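Local coordinates for protein type I polyketide synthase PikAII (Streptomyces venezuelae, PDB 3QP9) that contains a C2-type ketoreductase of a modular polyketide synthase, a Rossmann-fold class that does not reduce and probably epimerizes the alpha-substituent of the polyketide intermediate, at residues 192-197 against 209-214. Sequence-based numbering, arbitrary orientation.
Sequences GLIDLP and TTVLAG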
ATOM      1  N   GLY A 192     -12.729  10.066  -4.399  1.00 23.12           N
ATOM      2  CA  GLY A 192     -12.386   8.606  -4.300  1.00 23.25           C
ATOM      3  C   GLY A 192     -11.290   8.119  -5.163  1.00 24.65           C
ATOM      4  O   GLY A 192     -10.613   8.889  -5.766  1.00 25.26           O
ATOM      5  N   LEU A 193     -11.243   6.773  -5.353  1.00 24.70           N
ATOM      6  CA  LEU A 193     -10.160   6.176  -6.066  1.00 24.78           C
ATOM      7  C   LEU A 193     -10.803   5.230  -6.995  1.00 23.77           C
ATOM      8  O   LEU A 193     -11.769   4.587  -6.623  1.00 24.94           O
ATOM      9  CB  LEU A 193      -9.248   5.399  -5.120  1.00 25.27           C
ATOM     10  CG  LEU A 193      -8.324   6.187  -4.214  1.00 24.49           C
ATOM     11  CD1 LEU A 193      -7.945   5.464  -2.845  1.00 18.98           C
ATOM     12  CD2 LEU A 193      -6.968   6.521  -5.024  1.00 21.70           C
ATOM     13  N   ILE A 194     -10.347   5.200  -8.239  1.00 23.47           N
ATOM     14  CA  ILE A 194     -10.931   4.312  -9.231  1.00 25.09           C
ATOM     15  C   ILE A 194      -9.824   3.674  -9.988  1.00 26.62           C
ATOM     16  O   ILE A 194      -9.011   4.385 -10.531  1.00 25.12           O
ATOM     17  CB  ILE A 194     -11.805   5.072 -10.210  1.00 26.54           C
ATOM     18  CG1 ILE A 194     -12.896   5.835  -9.458  1.00 29.54           C
ATOM     19  CG2 ILE A 194     -12.353   4.074 -11.289  1.00 27.01           C
ATOM     20  CD1 ILE A 194     -13.740   6.778 -10.284  1.00 23.49           C
ATOM     21  N   ASP A 195      -9.825   2.329 -10.138  1.00 26.52           N
ATOM     22  CA  ASP A 195      -8.747   1.703 -10.912  1.00 27.98           C
ATOM     23  C   ASP A 195      -9.312   1.100 -12.199  1.00 29.68           C
ATOM     24  O   ASP A 195     -10.216   0.281 -12.129  1.00 28.92           O
ATOM     25  CB  ASP A 195      -8.098   0.589 -10.072  1.00 27.60           C
ATOM     26  CG  ASP A 195      -6.914  -0.069 -10.769  1.00 31.58           C
ATOM     27  OD1 ASP A 195      -7.052  -1.278 -11.105  1.00 34.20           O
ATOM     28  OD2 ASP A 195      -5.938   0.665 -11.071  1.00 31.03           O
ATOM     29  N   LEU A 196      -8.749   1.491 -13.338  1.00 29.76           N
ATOM     30  CA  LEU A 196      -9.183   1.083 -14.664  1.00 33.22           C
ATOM     31  C   LEU A 196      -8.407  -0.145 -14.961  1.00 34.47           C
ATOM     32  O   LEU A 196      -7.451  -0.416 -14.264  1.00 33.74           O
ATOM     33  CB  LEU A 196      -8.912   2.185 -15.705  1.00 32.89           C
ATOM     34  CG  LEU A 196      -9.806   3.402 -15.469  1.00 34.59           C
ATOM     35  CD1 LEU A 196      -9.377   4.585 -16.330  1.00 35.71           C
ATOM     36  CD2 LEU A 196     -11.292   3.139 -15.680  1.00 30.72           C
ATOM     37  N   PRO A 197      -8.893  -0.964 -15.901  1.00 38.73           N
ATOM     38  CA  PRO A 197      -8.172  -2.206 -16.223  1.00 42.57           C
ATOM     39  C   PRO A 197      -6.748  -1.850 -16.700  1.00 47.09           C
ATOM     40  O   PRO A 197      -6.606  -0.840 -17.438  1.00 48.30           O
ATOM     41  CB  PRO A 197      -8.971  -2.795 -17.392  1.00 43.61           C
ATOM     42  CG  PRO A 197     -10.366  -2.153 -17.364  1.00 39.19           C
ATOM     43  CD  PRO A 197     -10.127  -0.750 -16.697  1.00 38.02           C
ATOM     44  N   THR A 209     -17.350   6.902 -15.350  1.00 35.49           N
ATOM     45  CA  THR A 209     -18.287   8.037 -15.200  1.00 35.36           C
ATOM     46  C   THR A 209     -19.510   7.723 -14.335  1.00 35.01           C
ATOM     47  O   THR A 209     -19.930   8.577 -13.619  1.00 33.96           O
ATOM     48  CB  THR A 209     -18.696   8.703 -16.556  1.00 36.63           C
ATOM     49  OG1 THR A 209     -19.431   7.768 -17.332  1.00 35.54           O
ATOM     50  CG2 THR A 209     -17.495   9.049 -17.340  1.00 35.64           C
ATOM     51  N   THR A 210     -20.014   6.465 -14.304  1.00 34.93           N
ATOM     52  CA  THR A 210     -21.079   6.125 -13.351  1.00 34.07           C
ATOM     53  C   THR A 210     -20.582   6.276 -11.917  1.00 31.80           C
ATOM     54  O   THR A 210     -21.359   6.702 -11.013  1.00 31.51           O
ATOM     55  CB  THR A 210     -21.556   4.707 -13.558  1.00 34.72           C
ATOM     56  OG1 THR A 210     -22.109   4.623 -14.884  1.00 41.21           O
ATOM     57  CG2 THR A 210     -22.608   4.337 -12.465  1.00 36.16           C
ATOM     58  N   VAL A 211     -19.306   5.963 -11.689  1.00 28.92           N
ATOM     59  CA  VAL A 211     -18.736   6.163 -10.318  1.00 29.39           C
ATOM     60  C   VAL A 211     -18.605   7.659  -9.966  1.00 28.53           C
ATOM     61  O   VAL A 211     -19.023   8.104  -8.865  1.00 29.45           O
ATOM     62  CB  VAL A 211     -17.363   5.471 -10.150  1.00 29.57           C
ATOM     63  CG1 VAL A 211     -16.770   5.797  -8.710  1.00 30.84           C
ATOM     64  CG2 VAL A 211     -17.469   3.957 -10.480  1.00 30.35           C
ATOM     65  N   LEU A 212     -18.091   8.449 -10.891  1.00 28.94           N
ATOM     66  CA  LEU A 212     -17.951   9.893 -10.633  1.00 30.65           C
ATOM     67  C   LEU A 212     -19.277  10.561 -10.348  1.00 33.15           C
ATOM     68  O   LEU A 212     -19.333  11.607  -9.659  1.00 30.28           O
ATOM     69  CB  LEU A 212     -17.345  10.601 -11.831  1.00 30.33           C
ATOM     70  CG  LEU A 212     -16.021   9.981 -12.141  1.00 29.82           C
ATOM     71  CD1 LEU A 212     -15.467  10.491 -13.468  1.00 30.57           C
ATOM     72  CD2 LEU A 212     -15.056  10.255 -10.934  1.00 25.06           C
ATOM     73  N   ALA A 213     -20.356  10.005 -10.898  1.00 35.63           N
ATOM     74  CA  ALA A 213     -21.657  10.616 -10.684  1.00 38.09           C
ATOM     75  C   ALA A 213     -22.155  10.535  -9.224  1.00 40.48           C
ATOM     76  O   ALA A 213     -23.120  11.188  -8.876  1.00 39.89           O
ATOM     77  CB  ALA A 213     -22.711  10.085 -11.704  1.00 37.52           C
ATOM     78  N   GLY A 214     -21.491   9.724  -8.383  1.00 40.14           N
ATOM     79  CA  GLY A 214     -21.807   9.668  -6.966  1.00 40.12           C
ATOM     80  C   GLY A 214     -22.990   8.806  -6.612  1.00 41.51           C
ATOM     81  O   GLY A 214     -23.386   8.786  -5.472  1.00 45.59           O
TER
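Ile-194 reaches from its strand toward the C-terminal part of helix 202-212 and meets Val-211 and Leu-212 chiefly through its terminal methyl. Its CD1 stands 3.6 Å from CG1 of Val-211 and 3.8 Å from CD2 of Leu-212. Two torsions account for this reach: CG1 of Ile-194 lies anti to its carbonyl carbon (chi1 -57°), and the chain then runs on extended (chi2 173°), carrying CD1 away from the strand backbone. Val-211 answers from the helix, its CB pointing toward the strand. CG1 of Val-211 stands anti to its backbone N (chi1 176°), which makes it the branch turned to the isoleucine. The pair meets tip to tip; a second approach, 3.9 Å between the CG1 atoms of Ile-194 and Val-211, widens the touch. Leu-212 comes in at a slant instead and offers only CD2. The CA atoms of Ile-194 and Val-211 are 8.1 Å apart, a gap that side chains alone bridge.

Trp-152 of the neighbouring parallel strand 151-156 touches all three residues, while Met-208 adds to the packing on Ile-194 and Val-221 to that on Val-211. The contact thus lies inside the beta-alpha-beta unit of strand 190-196, helix 202-212 and strand 220-224, probably part of the Rossmann-like structural subdomain, as in related modular ketoreductases, and lays the C-terminal part of the helix against strand 190-196. No hydrogen bond crosses between 192-197 and 209-214; all three touching residues are buried and aliphatic, consistent with a junction held by dispersion and the exclusion of water.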